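Local coordinates for phospholethanolamine N-methyltransferase 2 (Haemonchus contortus, PDB 4KRI), which probably catalyses S-adenosylmethionine-dependent N-methylation of phosphomonomethylethanolamine on the nematode route to phosphocholine, at residues T119-D123 with F176-L180; E111-M115 with A259-E263; N133-Y139 with T160-F166. All coordinates share one frame. Residue numbers count along the deposited sequence, not the author numbering.

Contacts 1 and 2 both start from helix 114-124 and its lead-in turn and reach across to the SAH-binding half, whereas contact 3 pairs two strands within the N-terminal part. All three are partly buried, but contact 3 lies farther out, its centre about 18 Å from the centre of the chain against about 12 and 13 Å for contacts 1 and 2. Contact 1 is ionic, an arginine among aspartates; contact 2 mixes ordered water with an apolar methionine-leucine touch; contact 3 is built on backbone hydrogen bonds and buries far more surface, 792 Å² against 336 and 179 Å². Contacts 1 and 3 touch, with T119 and D123 resting on F138 and F122 on L161; contacts 2 and 3 do not.

Contact 1 of 3, residues T119-D123 with F176-L180; sequences TDYFD and FRDFL. With SAH (S-adenosyl-L-homocysteine), chain D.
One arginine does nearly all the bridging here: R177 stretches over the gap between two helices too far apart to pack, and its guanidinium ends among three aspartates. Helical segments 119-123 and 176-180 cross obliquely (signed angle -136° between N-to-C directions), with axes 12.4 Å apart at closest approach; the nearest CA atoms, those of D120 and D178, are 8.7 Å apart, and just 179 Å² is buried. Both backbones are regular helix, with D123 N bonded to T119 O at 3.0 Å and L180 N to F176 O at 3.0 Å. R177 leaves its helix extended (t, t), then bends at chi3 (p). D120 OD1 accepts from both R177 NH1 and R177 NH2, each at 3.0 Å, in a salt bridge, while NH2 also meets D123 OD2 at 3.1 Å, almost in line. D120 (m) and D123 (t), one helical turn apart, thus approach the guanidinium near its plane, and T119 CG2 lies over one face, 3.9 Å from R177 NH1. D178 OD1 adds charge alone, 3.5 Å from R177 NH2 and well out of the plane. The arginine offsets the close acids, D123 OD2 and D178 OD2 being 3.9 Å apart. F176 and L180 belong to the cofactor pocket: F176 CZ is 3.7 Å from SAH N7, and L180 CD1 3.8 Å from SAH O2'. This salt-bridge network therefore ties a pocket helix to the N-terminal part. Y121 and F122 join helix 114-124 to helix 80-93; T119 and D123 rest on strand 132-143, and T119 and R177 both touch T255 of helix 255-268.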
loop_
_atom_site.group_PDB
_atom_site.type_symbol
_atom_site.label_atom_id
_atom_site.label_comp_id
_atom_site.label_asym_id
_atom_site.label_seq_id
_atom_site.Cartn_x
_atom_site.Cartn_y
_atom_site.Cartn_z
ATOM N N THR A 119 -0.986 -5.564 -11.986
ATOM C CA THR A 119 -0.828 -4.142 -11.702
ATOM C C THR A 119 0.323 -3.564 -12.510
ATOM O O THR A 119 0.194 -2.492 -13.118
ATOM C CB THR A 119 -0.604 -3.903 -10.201
ATOM O OG1 THR A 119 -1.683 -4.507 -9.475
ATOM C CG2 THR A 119 -0.560 -2.412 -9.888
ATOM N N ASP A 120 1.443 -4.279 -12.548
ATOM C CA ASP A 120 2.583 -3.818 -13.335
ATOM C C ASP A 120 2.241 -3.779 -14.823
ATOM O O ASP A 120 2.631 -2.855 -15.533
ATOM C CB ASP A 120 3.805 -4.713 -13.101
ATOM C CG ASP A 120 4.464 -4.466 -11.755
ATOM O OD1 ASP A 120 4.239 -3.389 -11.157
ATOM O OD2 ASP A 120 5.225 -5.352 -11.299
ATOM N N TYR A 121 1.498 -4.775 -15.288
ATOM C CA TYR A 121 1.132 -4.855 -16.696
ATOM C C TYR A 121 0.288 -3.648 -17.110
ATOM O O TYR A 121 0.520 -3.044 -18.159
ATOM C CB TYR A 121 0.358 -6.143 -16.959
ATOM C CG TYR A 121 0.414 -6.624 -18.391
ATOM C CD1 TYR A 121 1.374 -7.540 -18.793
ATOM C CD2 TYR A 121 -0.498 -6.173 -19.335
ATOM C CE1 TYR A 121 1.430 -7.992 -20.094
ATOM C CE2 TYR A 121 -0.446 -6.615 -20.646
ATOM C CZ TYR A 121 0.521 -7.525 -21.018
ATOM O OH TYR A 121 0.587 -7.983 -22.316
ATOM N N PHE A 122 -0.702 -3.311 -16.287
ATOM C CA PHE A 122 -1.556 -2.155 -16.547
ATOM C C PHE A 122 -0.735 -0.866 -16.514
ATOM O O PHE A 122 -0.974 0.060 -17.300
ATOM C CB PHE A 122 -2.657 -2.064 -15.486
ATOM C CG PHE A 122 -3.637 -3.198 -15.520
ATOM C CD1 PHE A 122 -3.936 -3.841 -16.710
ATOM C CD2 PHE A 122 -4.266 -3.617 -14.352
ATOM C CE1 PHE A 122 -4.850 -4.884 -16.744
ATOM C CE2 PHE A 122 -5.174 -4.655 -14.377
ATOM C CZ PHE A 122 -5.462 -5.295 -15.579
ATOM N N ASP A 123 0.233 -0.811 -15.605
ATOM C CA ASP A 123 1.004 0.418 -15.371
ATOM C C ASP A 123 1.977 0.707 -16.514
ATOM O O ASP A 123 2.350 1.858 -16.757
ATOM C CB ASP A 123 1.758 0.316 -14.038
ATOM C CG ASP A 123 2.124 1.674 -13.454
ATOM O OD1 ASP A 123 1.305 2.617 -13.527
ATOM O OD2 ASP A 123 3.240 1.803 -12.913
ATOM N N PHE A 176 7.752 6.213 -8.048
ATOM C CA PHE A 176 8.045 5.890 -6.657
ATOM C C PHE A 176 7.748 4.411 -6.398
ATOM O O PHE A 176 8.568 3.705 -5.810
ATOM C CB PHE A 176 7.198 6.794 -5.745
ATOM C CG PHE A 176 7.491 6.646 -4.271
ATOM C CD1 PHE A 176 8.720 6.171 -3.823
ATOM C CD2 PHE A 176 6.531 6.999 -3.332
ATOM C CE1 PHE A 176 8.977 6.040 -2.464
ATOM C CE2 PHE A 176 6.780 6.872 -1.976
ATOM C CZ PHE A 176 8.005 6.387 -1.543
ATOM N N ARG A 177 6.584 3.950 -6.861
ATOM C CA ARG A 177 6.174 2.557 -6.693
ATOM C C ARG A 177 7.188 1.630 -7.354
ATOM O O ARG A 177 7.605 0.632 -6.765
ATOM C CB ARG A 177 4.781 2.323 -7.298
ATOM C CG ARG A 177 4.149 0.990 -6.917
ATOM C CD ARG A 177 2.795 0.767 -7.611
ATOM N NE ARG A 177 2.943 0.601 -9.057
ATOM C CZ ARG A 177 3.099 -0.571 -9.670
ATOM N NH1 ARG A 177 3.117 -1.699 -8.974
ATOM N NH2 ARG A 177 3.239 -0.618 -10.987
ATOM N N ASP A 178 7.597 1.972 -8.570
ATOM C CA ASP A 178 8.519 1.114 -9.304
ATOM C C ASP A 178 9.902 1.128 -8.666
ATOM O O ASP A 178 10.592 0.111 -8.637
ATOM C CB ASP A 178 8.596 1.514 -10.780
ATOM C CG ASP A 178 7.365 1.095 -11.566
ATOM O OD1 ASP A 178 6.639 0.184 -11.112
ATOM O OD2 ASP A 178 7.136 1.675 -12.652
ATOM N N PHE A 179 10.299 2.283 -8.144
ATOM C CA PHE A 179 11.561 2.388 -7.429
ATOM C C PHE A 179 11.612 1.440 -6.231
ATOM O O PHE A 179 12.613 0.754 -6.028
ATOM C CB PHE A 179 11.801 3.821 -6.956
ATOM C CG PHE A 179 12.958 3.949 -6.009
ATOM C CD1 PHE A 179 14.266 3.885 -6.475
ATOM C CD2 PHE A 179 12.741 4.121 -4.653
ATOM C CE1 PHE A 179 15.334 3.991 -5.597
ATOM C CE2 PHE A 179 13.800 4.227 -3.774
ATOM C CZ PHE A 179 15.096 4.156 -4.243
ATOM N N LEU A 180 10.540 1.423 -5.443
ATOM C CA LEU A 180 10.433 0.537 -4.283
ATOM C C LEU A 180 10.493 -0.938 -4.712
ATOM O O LEU A 180 11.244 -1.727 -4.140
ATOM C CB LEU A 180 9.126 0.801 -3.525
ATOM C CG LEU A 180 8.960 2.160 -2.831
ATOM C CD1 LEU A 180 7.515 2.392 -2.383
ATOM C CD2 LEU A 180 9.896 2.241 -1.645
HETATM N N SAH D . 5.471 -1.680 8.849
HETATM C CA SAH D . 6.044 -2.939 8.306
HETATM C CB SAH D . 6.831 -2.638 6.971
HETATM C CG SAH D . 8.107 -1.810 7.075
HETATM S SD SAH D . 8.872 -1.504 5.450
HETATM C C SAH D . 6.827 -3.665 9.327
HETATM O O SAH D . 6.869 -3.256 10.478
HETATM O OXT SAH D . 7.236 -4.787 9.072
HETATM C "C5'" SAH D . 8.265 0.081 4.844
HETATM C "C4'" SAH D . 7.123 0.014 3.997
HETATM O "O4'" SAH D . 6.629 1.362 3.780
HETATM C "C3'" SAH D . 7.497 -0.486 2.654
HETATM O "O3'" SAH D . 6.763 -1.662 2.393
HETATM C "C2'" SAH D . 7.120 0.572 1.716
HETATM O "O2'" SAH D . 6.602 0.072 0.506
HETATM C "C1'" SAH D . 6.105 1.347 2.491
HETATM N N9 SAH D . 5.879 2.731 1.948
HETATM C C8 SAH D . 6.815 3.682 1.724
HETATM N N7 SAH D . 6.193 4.790 1.308
HETATM C C5 SAH D . 4.864 4.557 1.287
HETATM C C6 SAH D . 3.758 5.345 0.940
HETATM N N6 SAH D . 3.906 6.645 0.510
HETATM N N1 SAH D . 2.532 4.786 1.034
HETATM C C2 SAH D . 2.365 3.525 1.447
HETATM N N3 SAH D . 3.407 2.747 1.794
HETATM C C4 SAH D . 4.660 3.231 1.709
#

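Contact 2 of 3, residues E111-M115 with A259-E263; sequences EMKKM and AVALE
Segment 259-263 is regular helix, E263 N bonding A259 O at 3.0 Å, and faces a type I beta turn, E111 to K114 (K114 N to E111 O 3.2 Å), that leads into helix 114-124. A259 lies opposite K113, CA to CA 5.9 Å; its CB is 4.0 Å from K113 CD, and A259 O accepts from a water 2.6 Å away that also donates to M112 O at 2.9 Å. V260 points away, yet its CG2 is 3.7 Å from K113 NZ. L262 CD1 meets M115 CE (t, m, m) at 3.6 Å. E263 (t, t) lies opposite M112 (m, m, m), CA to CA 6.3 Å, with E263 CD 3.4 Å from M112 CG. E263 OE1 sits 4.3 Å from K113 NZ, beyond a salt bridge; a second water joins them, accepting from K113 NZ at 2.5 Å and donating to E263 OE1 at 2.7 Å; E263 OE2 pairs with K267. In this hydrated interdomain seam, M115 and L262 close the inner side against strands 132-143, 156-166 and 273-277.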
loop_
_atom_site.group_PDB
_atom_site.type_symbol
_atom_site.label_atom_id
_atom_site.label_comp_id
_atom_site.label_asym_id
_atom_site.label_seq_id
_atom_site.Cartn_x
_atom_site.Cartn_y
_atom_site.Cartn_z
ATOM N N GLU A 111 -1.297 -18.692 -8.825
ATOM C CA GLU A 111 -0.157 -17.772 -8.756
ATOM C C GLU A 111 -0.443 -16.590 -7.821
ATOM O O GLU A 111 -1.289 -15.741 -8.111
ATOM C CB GLU A 111 0.223 -17.269 -10.158
ATOM C CG GLU A 111 0.728 -18.360 -11.116
ATOM C CD GLU A 111 -0.376 -19.289 -11.626
ATOM O OE1 GLU A 111 -1.573 -18.937 -11.503
ATOM O OE2 GLU A 111 -0.045 -20.376 -12.152
ATOM N N MET A 112 0.255 -16.540 -6.692
ATOM C CA MET A 112 -0.033 -15.526 -5.683
ATOM C C MET A 112 0.407 -14.119 -6.074
ATOM O O MET A 112 -0.148 -13.133 -5.579
ATOM C CB MET A 112 0.566 -15.914 -4.327
ATOM C CG MET A 112 -0.135 -17.084 -3.641
ATOM S SD MET A 112 -1.948 -17.002 -3.665
ATOM C CE MET A 112 -2.213 -15.365 -2.985
ATOM N N LYS A 113 1.402 -14.018 -6.951
ATOM C CA LYS A 113 1.881 -12.710 -7.383
ATOM C C LYS A 113 1.008 -12.132 -8.491
ATOM O O LYS A 113 1.326 -11.072 -9.027
ATOM C CB LYS A 113 3.329 -12.778 -7.886
ATOM C CG LYS A 113 4.326 -13.400 -6.932
ATOM C CD LYS A 113 4.374 -12.668 -5.608
ATOM C CE LYS A 113 5.386 -13.324 -4.682
ATOM N NZ LYS A 113 5.073 -13.043 -3.256
ATOM N N LYS A 114 -0.074 -12.825 -8.845
ATOM C CA LYS A 114 -0.909 -12.399 -9.971
ATOM C C LYS A 114 -1.390 -10.953 -9.855
ATOM O O LYS A 114 -1.347 -10.194 -10.828
ATOM C CB LYS A 114 -2.111 -13.317 -10.145
ATOM C CG LYS A 114 -2.807 -13.114 -11.480
ATOM C CD LYS A 114 -1.885 -13.523 -12.637
ATOM C CE LYS A 114 -2.541 -13.290 -13.996
ATOM N NZ LYS A 114 -1.684 -13.717 -15.147
ATOM N N MET A 115 -1.851 -10.560 -8.675
ATOM C CA MET A 115 -2.310 -9.182 -8.498
ATOM C C MET A 115 -1.185 -8.207 -8.825
ATOM O O MET A 115 -1.397 -7.203 -9.509
ATOM C CB MET A 115 -2.819 -8.961 -7.069
ATOM C CG MET A 115 -3.337 -7.554 -6.793
ATOM S SD MET A 115 -2.027 -6.381 -6.361
ATOM C CE MET A 115 -1.604 -6.926 -4.707
ATOM N N ALA A 259 1.629 -8.303 -1.898
ATOM C CA ALA A 259 1.363 -9.641 -2.420
ATOM C C ALA A 259 1.580 -10.691 -1.330
ATOM O O ALA A 259 0.811 -11.663 -1.228
ATOM C CB ALA A 259 2.262 -9.931 -3.611
ATOM N N VAL A 260 2.624 -10.494 -0.530
ATOM C CA VAL A 260 2.961 -11.422 0.550
ATOM C C VAL A 260 1.957 -11.326 1.692
ATOM O O VAL A 260 1.467 -12.338 2.197
ATOM C CB VAL A 260 4.364 -11.153 1.096
ATOM C CG1 VAL A 260 4.689 -12.112 2.223
ATOM C CG2 VAL A 260 5.394 -11.266 -0.018
ATOM N N ALA A 261 1.645 -10.102 2.093
ATOM C CA ALA A 261 0.655 -9.890 3.140
ATOM C C ALA A 261 -0.685 -10.537 2.775
ATOM O O ALA A 261 -1.313 -11.195 3.604
ATOM C CB ALA A 261 0.485 -8.385 3.416
ATOM N N LEU A 262 -1.105 -10.355 1.521
ATOM C CA LEU A 262 -2.384 -10.829 1.045
ATOM C C LEU A 262 -2.400 -12.334 0.968
ATOM O O LEU A 262 -3.375 -12.951 1.385
ATOM C CB LEU A 262 -2.713 -10.215 -0.323
ATOM C CG LEU A 262 -3.155 -8.754 -0.245
ATOM C CD1 LEU A 262 -2.952 -8.070 -1.578
ATOM C CD2 LEU A 262 -4.624 -8.704 0.130
ATOM N N GLU A 263 -1.315 -12.926 0.465
ATOM C CA GLU A 263 -1.230 -14.383 0.366
ATOM C C GLU A 263 -1.383 -14.989 1.748
ATOM O O GLU A 263 -2.086 -15.992 1.936
ATOM C CB GLU A 263 0.131 -14.786 -0.201
ATOM C CG GLU A 263 0.384 -16.283 -0.200
ATOM C CD GLU A 263 1.738 -16.645 -0.781
ATOM O OE1 GLU A 263 2.417 -15.749 -1.328
ATOM O OE2 GLU A 263 2.121 -17.830 -0.692
HETATM O O HOH W 1 -0.988 -12.416 -2.915
HETATM O O HOH W 2 2.637 -13.788 -3.159
#

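Contact 3 of 3, residues N133-Y139 with T160-F166; sequences NVGFQFY and TLMKKPF
Seven backbone hydrogen bonds hold strands 133-139 and 160-166 as an antiparallel pair. Strand 156-166 sits between strands 98-105 and 132-143, antiparallel to both, consistent with the reversed strand of a class I methyltransferase fold; strand 132-143 goes on to pair with strand 273-277. N133 N reaches F166 O at 3.1 Å and F166 N returns to N133 O at 2.7 Å; G135 N to K164 O is 3.0 Å and K164 N to G135 O 2.8 Å; Q137 N to M162 O is 2.7 Å and M162 N to Q137 O 2.9 Å; Y139 N to T160 O, at 3.1 Å, closes the row. The segments meet at 142°, strongly twisted. Non-hydrogen-bonded pairs V134-P165, F136-K163 and F138-L161 share one face: F136 CD1 touches L161 CB at 3.9 Å, F138 CD1 meets L161 CD2 at 4.0 Å, and helix 80-93 packs on F136. K163 NZ leaves to E129 and the L91 and L94 carbonyls, K164 NZ to D97. On the other face Q137 OE1 nears K164 CG at 3.6 Å, and F166 (m) turns the edge of its ring to G135, its CD2 3.6 Å from G135 N.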
loop_
_atom_site.group_PDB
_atom_site.type_symbol
_atom_site.label_atom_id
_atom_site.label_comp_id
_atom_site.label_asym_id
_atom_site.label_seq_id
_atom_site.Cartn_x
_atom_site.Cartn_y
_atom_site.Cartn_z
ATOM N N ASN A 133 1.455 9.194 -26.504
ATOM C CA ASN A 133 0.866 7.960 -25.997
ATOM C C ASN A 133 -0.184 8.215 -24.922
ATOM O O ASN A 133 -0.221 9.285 -24.314
ATOM C CB ASN A 133 1.950 7.039 -25.424
ATOM C CG ASN A 133 2.798 6.387 -26.500
ATOM O OD1 ASN A 133 2.354 6.200 -27.632
ATOM N ND2 ASN A 133 4.024 6.028 -26.146
ATOM N N VAL A 134 -1.042 7.224 -24.701
ATOM C CA VAL A 134 -1.922 7.230 -23.543
ATOM C C VAL A 134 -1.719 5.930 -22.788
ATOM O O VAL A 134 -1.256 4.937 -23.357
ATOM C CB VAL A 134 -3.418 7.366 -23.916
ATOM C CG1 VAL A 134 -3.695 8.742 -24.506
ATOM C CG2 VAL A 134 -3.860 6.251 -24.872
ATOM N N GLY A 135 -2.067 5.937 -21.508
ATOM C CA GLY A 135 -1.926 4.751 -20.689
ATOM C C GLY A 135 -2.660 4.969 -19.387
ATOM O O GLY A 135 -3.264 6.023 -19.180
ATOM N N PHE A 136 -2.619 3.981 -18.503
ATOM C CA PHE A 136 -3.280 4.139 -17.215
ATOM C C PHE A 136 -2.321 4.555 -16.116
ATOM O O PHE A 136 -1.265 3.944 -15.938
ATOM C CB PHE A 136 -3.984 2.840 -16.809
ATOM C CG PHE A 136 -5.249 2.586 -17.563
ATOM C CD1 PHE A 136 -6.339 3.443 -17.430
ATOM C CD2 PHE A 136 -5.364 1.482 -18.404
ATOM C CE1 PHE A 136 -7.519 3.209 -18.138
ATOM C CE2 PHE A 136 -6.530 1.239 -19.109
ATOM C CZ PHE A 136 -7.616 2.110 -18.983
ATOM N N GLN A 137 -2.697 5.600 -15.382
ATOM C CA GLN A 137 -1.995 5.984 -14.164
ATOM C C GLN A 137 -2.604 5.218 -12.994
ATOM O O GLN A 137 -3.826 5.108 -12.876
ATOM C CB GLN A 137 -2.118 7.493 -13.924
ATOM C CG GLN A 137 -1.569 7.965 -12.580
ATOM C CD GLN A 137 -1.712 9.461 -12.394
ATOM O OE1 GLN A 137 -1.285 10.246 -13.244
ATOM N NE2 GLN A 137 -2.317 9.868 -11.284
ATOM N N PHE A 138 -1.750 4.680 -12.132
ATOM C CA PHE A 138 -2.208 3.889 -10.994
ATOM C C PHE A 138 -2.796 4.752 -9.871
ATOM O O PHE A 138 -2.238 5.801 -9.520
ATOM C CB PHE A 138 -1.044 3.050 -10.451
ATOM C CG PHE A 138 -1.394 2.263 -9.226
ATOM C CD1 PHE A 138 -2.071 1.052 -9.335
ATOM C CD2 PHE A 138 -1.069 2.745 -7.966
ATOM C CE1 PHE A 138 -2.406 0.324 -8.205
ATOM C CE2 PHE A 138 -1.403 2.016 -6.830
ATOM C CZ PHE A 138 -2.064 0.813 -6.951
ATOM N N TYR A 139 -3.929 4.313 -9.313
ATOM C CA TYR A 139 -4.471 4.938 -8.109
ATOM C C TYR A 139 -4.495 3.987 -6.907
ATOM O O TYR A 139 -3.958 4.315 -5.847
ATOM C CB TYR A 139 -5.861 5.536 -8.352
ATOM C CG TYR A 139 -6.400 6.244 -7.134
ATOM C CD1 TYR A 139 -5.960 7.519 -6.794
ATOM C CD2 TYR A 139 -7.335 5.635 -6.311
ATOM C CE1 TYR A 139 -6.445 8.165 -5.663
ATOM C CE2 TYR A 139 -7.824 6.275 -5.185
ATOM C CZ TYR A 139 -7.386 7.534 -4.868
ATOM O OH TYR A 139 -7.888 8.153 -3.740
ATOM N N THR A 160 -8.282 0.716 -9.330
ATOM C CA THR A 160 -8.744 2.042 -9.727
ATOM C C THR A 160 -7.609 2.650 -10.531
ATOM O O THR A 160 -6.525 2.846 -9.994
ATOM C CB THR A 160 -8.998 2.937 -8.489
ATOM O OG1 THR A 160 -10.048 2.369 -7.687
ATOM C CG2 THR A 160 -9.439 4.329 -8.926
ATOM N N LEU A 161 -7.857 2.942 -11.810
ATOM C CA LEU A 161 -6.822 3.478 -12.711
ATOM C C LEU A 161 -7.396 4.662 -13.474
ATOM O O LEU A 161 -8.607 4.751 -13.650
ATOM C CB LEU A 161 -6.408 2.392 -13.715
ATOM C CG LEU A 161 -5.980 1.034 -13.150
ATOM C CD1 LEU A 161 -5.895 -0.008 -14.268
ATOM C CD2 LEU A 161 -4.650 1.148 -12.436
ATOM N N MET A 162 -6.536 5.572 -13.931
ATOM C CA MET A 162 -7.010 6.742 -14.667
ATOM C C MET A 162 -6.266 6.871 -15.988
ATOM O O MET A 162 -5.043 6.712 -16.030
ATOM C CB MET A 162 -6.791 8.002 -13.812
ATOM C CG MET A 162 -7.331 9.287 -14.420
ATOM S SD MET A 162 -7.490 10.633 -13.210
ATOM C CE MET A 162 -6.820 9.823 -11.744
ATOM N N LYS A 163 -6.987 7.166 -17.067
ATOM C CA LYS A 163 -6.346 7.354 -18.369
ATOM C C LYS A 163 -5.591 8.676 -18.400
ATOM O O LYS A 163 -6.155 9.717 -18.066
ATOM C CB LYS A 163 -7.393 7.379 -19.471
ATOM C CG LYS A 163 -6.786 7.501 -20.870
ATOM C CD LYS A 163 -7.865 7.625 -21.945
ATOM C CE LYS A 163 -7.232 7.821 -23.318
ATOM N NZ LYS A 163 -8.233 7.811 -24.423
ATOM N N LYS A 164 -4.324 8.639 -18.813
ATOM C CA LYS A 164 -3.478 9.841 -18.850
ATOM C C LYS A 164 -2.646 9.870 -20.128
ATOM O O LYS A 164 -2.409 8.828 -20.753
ATOM C CB LYS A 164 -2.536 9.875 -17.641
ATOM C CG LYS A 164 -3.228 10.026 -16.309
ATOM C CD LYS A 164 -3.892 11.390 -16.185
ATOM C CE LYS A 164 -4.456 11.587 -14.776
ATOM N NZ LYS A 164 -5.162 12.892 -14.626
ATOM N N PRO A 165 -2.221 11.074 -20.539
ATOM C CA PRO A 165 -1.303 11.204 -21.679
ATOM C C PRO A 165 0.144 10.977 -21.237
ATOM O O PRO A 165 0.504 11.350 -20.113
ATOM C CB PRO A 165 -1.502 12.658 -22.110
ATOM C CG PRO A 165 -1.821 13.374 -20.822
ATOM C CD PRO A 165 -2.679 12.384 -20.041
ATOM N N PHE A 166 0.963 10.367 -22.096
ATOM C CA PHE A 166 2.374 10.123 -21.765
ATOM C C PHE A 166 3.320 10.478 -22.913
ATOM O O PHE A 166 2.964 10.312 -24.083
ATOM C CB PHE A 166 2.605 8.651 -21.386
ATOM C CG PHE A 166 1.994 8.247 -20.076
ATOM C CD1 PHE A 166 2.684 8.430 -18.881
ATOM C CD2 PHE A 166 0.739 7.662 -20.038
ATOM C CE1 PHE A 166 2.122 8.049 -17.668
ATOM C CE2 PHE A 166 0.169 7.282 -18.835
ATOM C CZ PHE A 166 0.857 7.472 -17.647
#